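Local coordinates for putative glycosyltransferase (GalT1) (Streptococcus parasanguinis, PDB 4PHR), which probably transfers sugar from a nucleotide-linked donor as a glycosyltransferase, and is represented here by its UDP-binding GT-D-fold domain, at residues Arg190-Asn195 with Arg199-Met204; Leu174-Lys179 with Asp186-Leu191. All blocks are in the same frame, centred on the assembly; numbering follows the deposited sequence.

Helix 185-195 illustrates how one helix can link two parallel strands while lying against the sheet that holds both. Contact 2 comes first along the chain, setting the end of strand 170-176 against the early turns of the helix; contact 1 follows, where its later turns meet strand 200-204. Strand 147-153 lies between these two in the five-stranded parallel sheet, making the connection a beta-alpha-beta crossover over one strand. The contacts, with centres about 9 Å apart, share Arg190 and Leu191, and Thr192 OG1 packs 3.2 Å from Leu174 CD2. Both strands lead towards UDP, and their C-terminal ends supply pocket residues, Met204 in contact 1 and Pro177 to Lys179 in contact 2.

Contact 1 (Arg190-Asn195 with Arg199-Met204); sequences RLTEKN and RLILVM. With UDP (uridine-5'-diphosphate), chain B.
Thr192 and Ile201 form a small apolar helix-on-sheet contact in which the later part of helix 185-195 rests against strand 200-204, the strand that it precedes in the chain. It is a modest interface, burying 124 Å² over both sides, and no hydrogen bond crosses it. The helix approaches with a single methyl: Thr192 CG2 lies 4.1 Å from Ile201 CD1 and equally far from Ile201 CG2, meeting both branches of the isoleucine as the two side chains cross obliquely. Thr192 can offer this methyl because CG2 is anti to its own backbone N, which leaves OG1 beside that N (chi1 -59°), where it hydrogen-bonds to Ile188 O one turn earlier. Leu216 of helix 206-218 touches both Thr192 and Ile201, while Leu149 and Val151 of strand 147-153 also border the threonine.

A second touch lies where the connection turns from helix to strand. Arg199 CD passes 3.6 Å from Asn195 O, and the extended chain from CG to NE carries the guanidinium onward, where NH1 is hydrogen-bonded to Ser170 OG and Leu148 O. Asn195 instead turns its amide back along the helix: ND2 donates to Leu191 O at 2.9 Å, nearly straight at 164°, with the acceptor close to the amide plane. At the other end of the strand, Met204 C comes within 3.5 Å of UDP O4'. The chemistry implies a division of labour: methyl packing and the passage of Arg199 CD by Asn195 O join the segments, while Thr192 OG1 and Asn195 ND2 bond within the helix and Arg199 NH1 bonds to neighbouring strands.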
loop_
_atom_site.group_PDB
_atom_site.type_symbol
_atom_site.label_atom_id
_atom_site.label_comp_id
_atom_site.label_asym_id
_atom_site.label_seq_id
_atom_site.Cartn_x
_atom_site.Cartn_y
_atom_site.Cartn_z
ATOM N N ARG A 190 -15.567 -9.159 -7.793
ATOM C CA ARG A 190 -16.359 -10.383 -7.889
ATOM C C ARG A 190 -15.498 -11.635 -7.659
ATOM O O ARG A 190 -15.859 -12.504 -6.868
ATOM C CB ARG A 190 -17.053 -10.441 -9.250
ATOM C CG ARG A 190 -17.995 -11.625 -9.424
ATOM C CD ARG A 190 -18.798 -11.530 -10.723
ATOM N NE ARG A 190 -17.945 -11.565 -11.910
ATOM C CZ ARG A 190 -17.722 -10.520 -12.703
ATOM N NH1 ARG A 190 -18.295 -9.350 -12.443
ATOM N NH2 ARG A 190 -16.929 -10.644 -13.759
ATOM N N LEU A 191 -14.342 -11.705 -8.318
ATOM C CA LEU A 191 -13.486 -12.884 -8.197
ATOM C C LEU A 191 -12.746 -12.922 -6.861
ATOM O O LEU A 191 -12.459 -13.994 -6.332
ATOM C CB LEU A 191 -12.500 -12.972 -9.368
ATOM C CG LEU A 191 -13.142 -13.156 -10.750
ATOM C CD1 LEU A 191 -12.101 -13.497 -11.804
ATOM C CD2 LEU A 191 -14.242 -14.220 -10.723
ATOM N N THR A 192 -12.438 -11.753 -6.310
ATOM C CA THR A 192 -11.824 -11.714 -4.983
ATOM C C THR A 192 -12.768 -12.323 -3.944
ATOM O O THR A 192 -12.367 -13.191 -3.168
ATOM C CB THR A 192 -11.408 -10.286 -4.575
ATOM O OG1 THR A 192 -10.468 -9.771 -5.526
ATOM C CG2 THR A 192 -10.757 -10.292 -3.200
ATOM N N GLU A 193 -14.031 -11.895 -3.961
ATOM C CA GLU A 193 -15.040 -12.442 -3.057
ATOM C C GLU A 193 -15.161 -13.959 -3.191
ATOM O O GLU A 193 -15.229 -14.675 -2.195
ATOM C CB GLU A 193 -16.410 -11.831 -3.349
ATOM C CG GLU A 193 -16.537 -10.345 -3.087
ATOM C CD GLU A 193 -17.906 -9.822 -3.487
ATOM O OE1 GLU A 193 -18.902 -10.562 -3.315
ATOM O OE2 GLU A 193 -17.987 -8.680 -3.985
ATOM N N LYS A 194 -15.206 -14.434 -4.430
ATOM C CA LYS A 194 -15.372 -15.858 -4.707
ATOM C C LYS A 194 -14.232 -16.686 -4.129
ATOM O O LYS A 194 -14.413 -17.861 -3.796
ATOM C CB LYS A 194 -15.439 -16.101 -6.212
ATOM C CG LYS A 194 -16.764 -15.753 -6.852
ATOM C CD LYS A 194 -16.632 -15.799 -8.362
ATOM C CE LYS A 194 -17.985 -15.753 -9.028
ATOM N NZ LYS A 194 -18.743 -16.993 -8.717
ATOM N N ASN A 195 -13.051 -16.085 -4.040
ATOM C CA ASN A 195 -11.859 -16.820 -3.644
ATOM C C ASN A 195 -11.389 -16.533 -2.227
ATOM O O ASN A 195 -10.360 -17.060 -1.793
ATOM C CB ASN A 195 -10.727 -16.557 -4.638
ATOM C CG ASN A 195 -10.920 -17.301 -5.943
ATOM O OD1 ASN A 195 -10.631 -18.492 -6.032
ATOM N ND2 ASN A 195 -11.421 -16.608 -6.957
ATOM N N ARG A 199 -9.699 -16.913 3.924
ATOM C CA ARG A 199 -8.388 -16.353 3.612
ATOM C C ARG A 199 -8.259 -14.907 4.080
ATOM O O ARG A 199 -9.231 -14.152 4.100
ATOM C CB ARG A 199 -8.100 -16.437 2.110
ATOM C CG ARG A 199 -7.903 -17.860 1.640
ATOM C CD ARG A 199 -7.534 -17.998 0.157
ATOM N NE ARG A 199 -7.436 -19.426 -0.123
ATOM C CZ ARG A 199 -6.327 -20.148 -0.016
ATOM N NH1 ARG A 199 -5.163 -19.567 0.276
ATOM N NH2 ARG A 199 -6.381 -21.457 -0.231
ATOM N N LEU A 200 -7.045 -14.536 4.461
ATOM C CA LEU A 200 -6.702 -13.138 4.665
ATOM C C LEU A 200 -6.353 -12.575 3.290
ATOM O O LEU A 200 -5.599 -13.193 2.531
ATOM C CB LEU A 200 -5.497 -13.036 5.600
ATOM C CG LEU A 200 -4.846 -11.668 5.794
ATOM C CD1 LEU A 200 -5.823 -10.711 6.462
ATOM C CD2 LEU A 200 -3.580 -11.798 6.637
ATOM N N ILE A 201 -6.899 -11.412 2.958
ATOM C CA ILE A 201 -6.698 -10.840 1.632
ATOM C C ILE A 201 -5.634 -9.750 1.706
ATOM O O ILE A 201 -5.727 -8.860 2.543
ATOM C CB ILE A 201 -8.019 -10.244 1.070
ATOM C CG1 ILE A 201 -9.155 -11.280 1.125
ATOM C CG2 ILE A 201 -7.810 -9.718 -0.343
ATOM C CD1 ILE A 201 -10.537 -10.689 0.837
ATOM N N LEU A 202 -4.612 -9.848 0.858
ATOM C CA LEU A 202 -3.567 -8.832 0.761
ATOM C C LEU A 202 -3.671 -8.240 -0.627
ATOM O O LEU A 202 -3.795 -8.979 -1.604
ATOM C CB LEU A 202 -2.177 -9.451 0.933
ATOM C CG LEU A 202 -1.937 -10.265 2.212
ATOM C CD1 LEU A 202 -0.491 -10.766 2.271
ATOM C CD2 LEU A 202 -2.298 -9.462 3.456
ATOM N N VAL A 203 -3.631 -6.915 -0.723
ATOM C CA VAL A 203 -3.845 -6.268 -2.008
ATOM C C VAL A 203 -2.681 -5.340 -2.338
ATOM O O VAL A 203 -2.311 -4.492 -1.525
ATOM C CB VAL A 203 -5.166 -5.462 -2.020
ATOM C CG1 VAL A 203 -5.480 -4.998 -3.433
ATOM C CG2 VAL A 203 -6.309 -6.302 -1.457
ATOM N N MET A 204 -2.129 -5.503 -3.542
ATOM C CA MET A 204 -1.027 -4.682 -4.032
ATOM C C MET A 204 -1.444 -4.203 -5.419
ATOM O O MET A 204 -1.159 -4.854 -6.424
ATOM C CB MET A 204 0.287 -5.479 -4.089
ATOM C CG MET A 204 0.767 -6.006 -2.733
ATOM S SD MET A 204 -0.168 -7.452 -2.149
ATOM C CE MET A 204 1.056 -8.295 -1.151
HETATM N N1 UDP B . -0.367 -1.918 -9.373
HETATM C C2 UDP B . -0.950 -2.793 -10.256
HETATM N N3 UDP B . -1.937 -2.352 -11.105
HETATM C C4 UDP B . -2.352 -1.043 -11.076
HETATM C C5 UDP B . -1.766 -0.151 -10.178
HETATM C C6 UDP B . -0.673 -0.589 -9.438
HETATM O O2 UDP B . -0.578 -3.965 -10.314
HETATM O O4 UDP B . -3.262 -0.703 -11.840
HETATM C "C1'" UDP B . 0.627 -2.433 -8.420
HETATM C "C2'" UDP B . 2.089 -2.147 -8.637
HETATM O "O2'" UDP B . 2.636 -3.040 -9.585
HETATM C "C3'" UDP B . 2.631 -2.386 -7.246
HETATM C "C4'" UDP B . 1.498 -1.906 -6.353
HETATM O "O4'" UDP B . 0.338 -1.812 -7.184
HETATM O "O3'" UDP B . 2.818 -3.767 -7.030
HETATM C "C5'" UDP B . 1.810 -0.561 -5.708
HETATM O "O5'" UDP B . 0.677 -0.145 -4.957
HETATM P PA UDP B . 0.639 1.258 -4.169
HETATM O O1A UDP B . 0.680 2.370 -5.139
HETATM O O2A UDP B . -0.549 1.198 -3.284
HETATM O O3A UDP B . 2.037 1.205 -3.351
HETATM P PB UDP B . 2.689 2.159 -2.202
HETATM O O1B UDP B . 3.763 2.934 -2.890
HETATM O O2B UDP B . 3.241 1.191 -1.226
HETATM O O3B UDP B . 1.624 3.052 -1.646
#

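Contact 2 (Leu174-Lys179 with Asp186-Leu191); sequences LVCPSK and DEILRL. With UDP (uridine-5'-diphosphate), chain B.
Leu174 and Cys176 face Leu191 and Ile188 across two segments that run antiparallel, with an angle of 173° between strand 174-176 and helix 186-191 and a closest axis approach of 10.2 Å. The register is correspondingly reversed: Leu174 is opposite Leu191, with CA atoms 7.9 Å apart, and Cys176 is opposite Ile188. Both strand residues that make the contact point at the helix.

Leu174 applies its two methyls to the helix. Leu174 CD2 lies 3.9 Å from Leu191 CB and Leu174 CD1 is 4.0 Å from that same atom, a fork over one carbon, with the two leucine side chains crossing at about a right angle. Leu174 CG, anti to the backbone N (chi1 -173°), carries the fork there, and Leu174 CD2 also reaches the helix backbone, 3.8 Å from Ile188 O. Cys176 meets the isoleucine broadside: Cys176 SG sits 3.8 Å from Ile188 CG1, with both isoleucine methyls only slightly farther. Although the Ile188 side chain leaves the helix to one side, its end closes in on the sulfur. Val151 of the adjacent strand borders both residues, and Leu212 of helix 206-218 meets the isoleucine from another element.

Just past the strand, Pro177 O accepts a hydrogen bond from UDP N3 at 2.9 Å and 169°, a backbone contact that reads the N3-H of uracil. An apolar helix-sheet layer beside a ligand-binding loop at the C-terminal end of a parallel strand is typical of alpha/beta folds, as in Rossmann-type nucleotide sites; here the loop belongs to the UDP pocket of the GT-D fold.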
loop_
_atom_site.group_PDB
_atom_site.type_symbol
_atom_site.label_atom_id
_atom_site.label_comp_id
_atom_site.label_asym_id
_atom_site.label_seq_id
_atom_site.Cartn_x
_atom_site.Cartn_y
_atom_site.Cartn_z
ATOM N N LEU A 174 -4.787 -13.651 -7.345
ATOM C CA LEU A 174 -5.629 -13.142 -8.413
ATOM C C LEU A 174 -4.786 -12.094 -9.121
ATOM O O LEU A 174 -4.473 -11.052 -8.546
ATOM C CB LEU A 174 -6.901 -12.516 -7.839
ATOM C CG LEU A 174 -8.014 -12.069 -8.785
ATOM C CD1 LEU A 174 -8.516 -13.250 -9.614
ATOM C CD2 LEU A 174 -9.160 -11.421 -8.002
ATOM N N VAL A 175 -4.393 -12.379 -10.359
ATOM C CA VAL A 175 -3.413 -11.536 -11.036
ATOM C C VAL A 175 -4.125 -10.593 -11.992
ATOM O O VAL A 175 -4.767 -11.030 -12.942
ATOM C CB VAL A 175 -2.344 -12.373 -11.757
ATOM C CG1 VAL A 175 -1.351 -11.479 -12.469
ATOM C CG2 VAL A 175 -1.630 -13.270 -10.748
ATOM N N CYS A 176 -4.000 -9.301 -11.715
ATOM C CA CYS A 176 -4.738 -8.251 -12.386
ATOM C C CYS A 176 -3.824 -7.429 -13.291
ATOM O O CYS A 176 -2.608 -7.656 -13.326
ATOM C CB CYS A 176 -5.370 -7.350 -11.328
ATOM S SG CYS A 176 -6.417 -8.246 -10.127
ATOM N N PRO A 177 -4.398 -6.453 -14.016
ATOM C CA PRO A 177 -3.526 -5.647 -14.876
ATOM C C PRO A 177 -2.516 -4.836 -14.070
ATOM O O PRO A 177 -2.841 -4.354 -12.978
ATOM C CB PRO A 177 -4.513 -4.722 -15.599
ATOM C CG PRO A 177 -5.798 -5.489 -15.596
ATOM C CD PRO A 177 -5.822 -6.159 -14.249
ATOM N N SER A 178 -1.304 -4.706 -14.603
ATOM C CA SER A 178 -0.243 -3.946 -13.951
ATOM C C SER A 178 -0.454 -2.443 -14.066
ATOM O O SER A 178 0.189 -1.666 -13.372
ATOM C CB SER A 178 1.115 -4.325 -14.533
ATOM O OG SER A 178 1.152 -4.060 -15.927
ATOM N N LYS A 179 -1.353 -2.035 -14.950
ATOM C CA LYS A 179 -1.736 -0.632 -15.049
ATOM C C LYS A 179 -3.225 -0.533 -15.368
ATOM O O LYS A 179 -3.798 -1.427 -15.991
ATOM C CB LYS A 179 -0.886 0.097 -16.094
ATOM C CG LYS A 179 -1.124 -0.344 -17.521
ATOM C CD LYS A 179 -0.212 0.418 -18.472
ATOM C CE LYS A 179 -0.758 0.414 -19.892
ATOM N NZ LYS A 179 -1.044 -0.964 -20.378
ATOM N N ASP A 186 -15.116 -4.220 -11.273
ATOM C CA ASP A 186 -16.227 -5.099 -10.920
ATOM C C ASP A 186 -15.819 -6.573 -10.952
ATOM O O ASP A 186 -16.177 -7.344 -10.056
ATOM C CB ASP A 186 -17.445 -4.865 -11.824
ATOM C CG ASP A 186 -18.134 -3.535 -11.556
ATOM O OD1 ASP A 186 -17.845 -2.889 -10.525
ATOM O OD2 ASP A 186 -18.989 -3.141 -12.379
ATOM N N GLU A 187 -15.072 -6.962 -11.981
ATOM C CA GLU A 187 -14.594 -8.342 -12.079
ATOM C C GLU A 187 -13.593 -8.686 -10.966
ATOM O O GLU A 187 -13.628 -9.785 -10.400
ATOM C CB GLU A 187 -13.970 -8.620 -13.449
ATOM C CG GLU A 187 -13.487 -10.061 -13.613
ATOM C CD GLU A 187 -12.798 -10.310 -14.941
ATOM O OE1 GLU A 187 -12.542 -9.333 -15.676
ATOM O OE2 GLU A 187 -12.516 -11.491 -15.253
ATOM N N ILE A 188 -12.692 -7.754 -10.661
ATOM C CA ILE A 188 -11.729 -7.985 -9.598
ATOM C C ILE A 188 -12.445 -8.200 -8.268
ATOM O O ILE A 188 -12.135 -9.146 -7.539
ATOM C CB ILE A 188 -10.725 -6.826 -9.481
ATOM C CG1 ILE A 188 -9.878 -6.744 -10.762
ATOM C CG2 ILE A 188 -9.841 -7.025 -8.255
ATOM C CD1 ILE A 188 -9.092 -5.445 -10.923
ATOM N N LEU A 189 -13.419 -7.343 -7.964
ATOM C CA LEU A 189 -14.166 -7.491 -6.720
ATOM C C LEU A 189 -14.905 -8.828 -6.691
ATOM O O LEU A 189 -14.869 -9.535 -5.693
ATOM C CB LEU A 189 -15.163 -6.349 -6.540
ATOM C CG LEU A 189 -16.027 -6.430 -5.277
ATOM C CD1 LEU A 189 -15.159 -6.469 -4.015
ATOM C CD2 LEU A 189 -17.027 -5.276 -5.219
ATOM N N ARG A 190 -15.567 -9.159 -7.793
ATOM C CA ARG A 190 -16.359 -10.383 -7.889
ATOM C C ARG A 190 -15.498 -11.635 -7.659
ATOM O O ARG A 190 -15.859 -12.504 -6.868
ATOM C CB ARG A 190 -17.053 -10.441 -9.250
ATOM C CG ARG A 190 -17.995 -11.625 -9.424
ATOM C CD ARG A 190 -18.798 -11.530 -10.723
ATOM N NE ARG A 190 -17.945 -11.565 -11.910
ATOM C CZ ARG A 190 -17.722 -10.520 -12.703
ATOM N NH1 ARG A 190 -18.295 -9.350 -12.443
ATOM N NH2 ARG A 190 -16.929 -10.644 -13.759
ATOM N N LEU A 191 -14.342 -11.705 -8.318
ATOM C CA LEU A 191 -13.486 -12.884 -8.197
ATOM C C LEU A 191 -12.746 -12.922 -6.861
ATOM O O LEU A 191 -12.459 -13.994 -6.332
ATOM C CB LEU A 191 -12.500 -12.972 -9.368
ATOM C CG LEU A 191 -13.142 -13.156 -10.750
ATOM C CD1 LEU A 191 -12.101 -13.497 -11.804
ATOM C CD2 LEU A 191 -14.242 -14.220 -10.723
HETATM N N1 UDP B . -0.367 -1.918 -9.373
HETATM C C2 UDP B . -0.950 -2.793 -10.256
HETATM N N3 UDP B . -1.937 -2.352 -11.105
HETATM C C4 UDP B . -2.352 -1.043 -11.076
HETATM C C5 UDP B . -1.766 -0.151 -10.178
HETATM C C6 UDP B . -0.673 -0.589 -9.438
HETATM O O2 UDP B . -0.578 -3.965 -10.314
HETATM O O4 UDP B . -3.262 -0.703 -11.840
HETATM C "C1'" UDP B . 0.627 -2.433 -8.420
HETATM C "C2'" UDP B . 2.089 -2.147 -8.637
HETATM O "O2'" UDP B . 2.636 -3.040 -9.585
HETATM C "C3'" UDP B . 2.631 -2.386 -7.246
HETATM C "C4'" UDP B . 1.498 -1.906 -6.353
HETATM O "O4'" UDP B . 0.338 -1.812 -7.184
HETATM O "O3'" UDP B . 2.818 -3.767 -7.030
HETATM C "C5'" UDP B . 1.810 -0.561 -5.708
HETATM O "O5'" UDP B . 0.677 -0.145 -4.957
HETATM P PA UDP B . 0.639 1.258 -4.169
HETATM O O1A UDP B . 0.680 2.370 -5.139
HETATM O O2A UDP B . -0.549 1.198 -3.284
HETATM O O3A UDP B . 2.037 1.205 -3.351
HETATM P PB UDP B . 2.689 2.159 -2.202
HETATM O O1B UDP B . 3.763 2.934 -2.890
HETATM O O2B UDP B . 3.241 1.191 -1.226
HETATM O O3B UDP B . 1.624 3.052 -1.646
#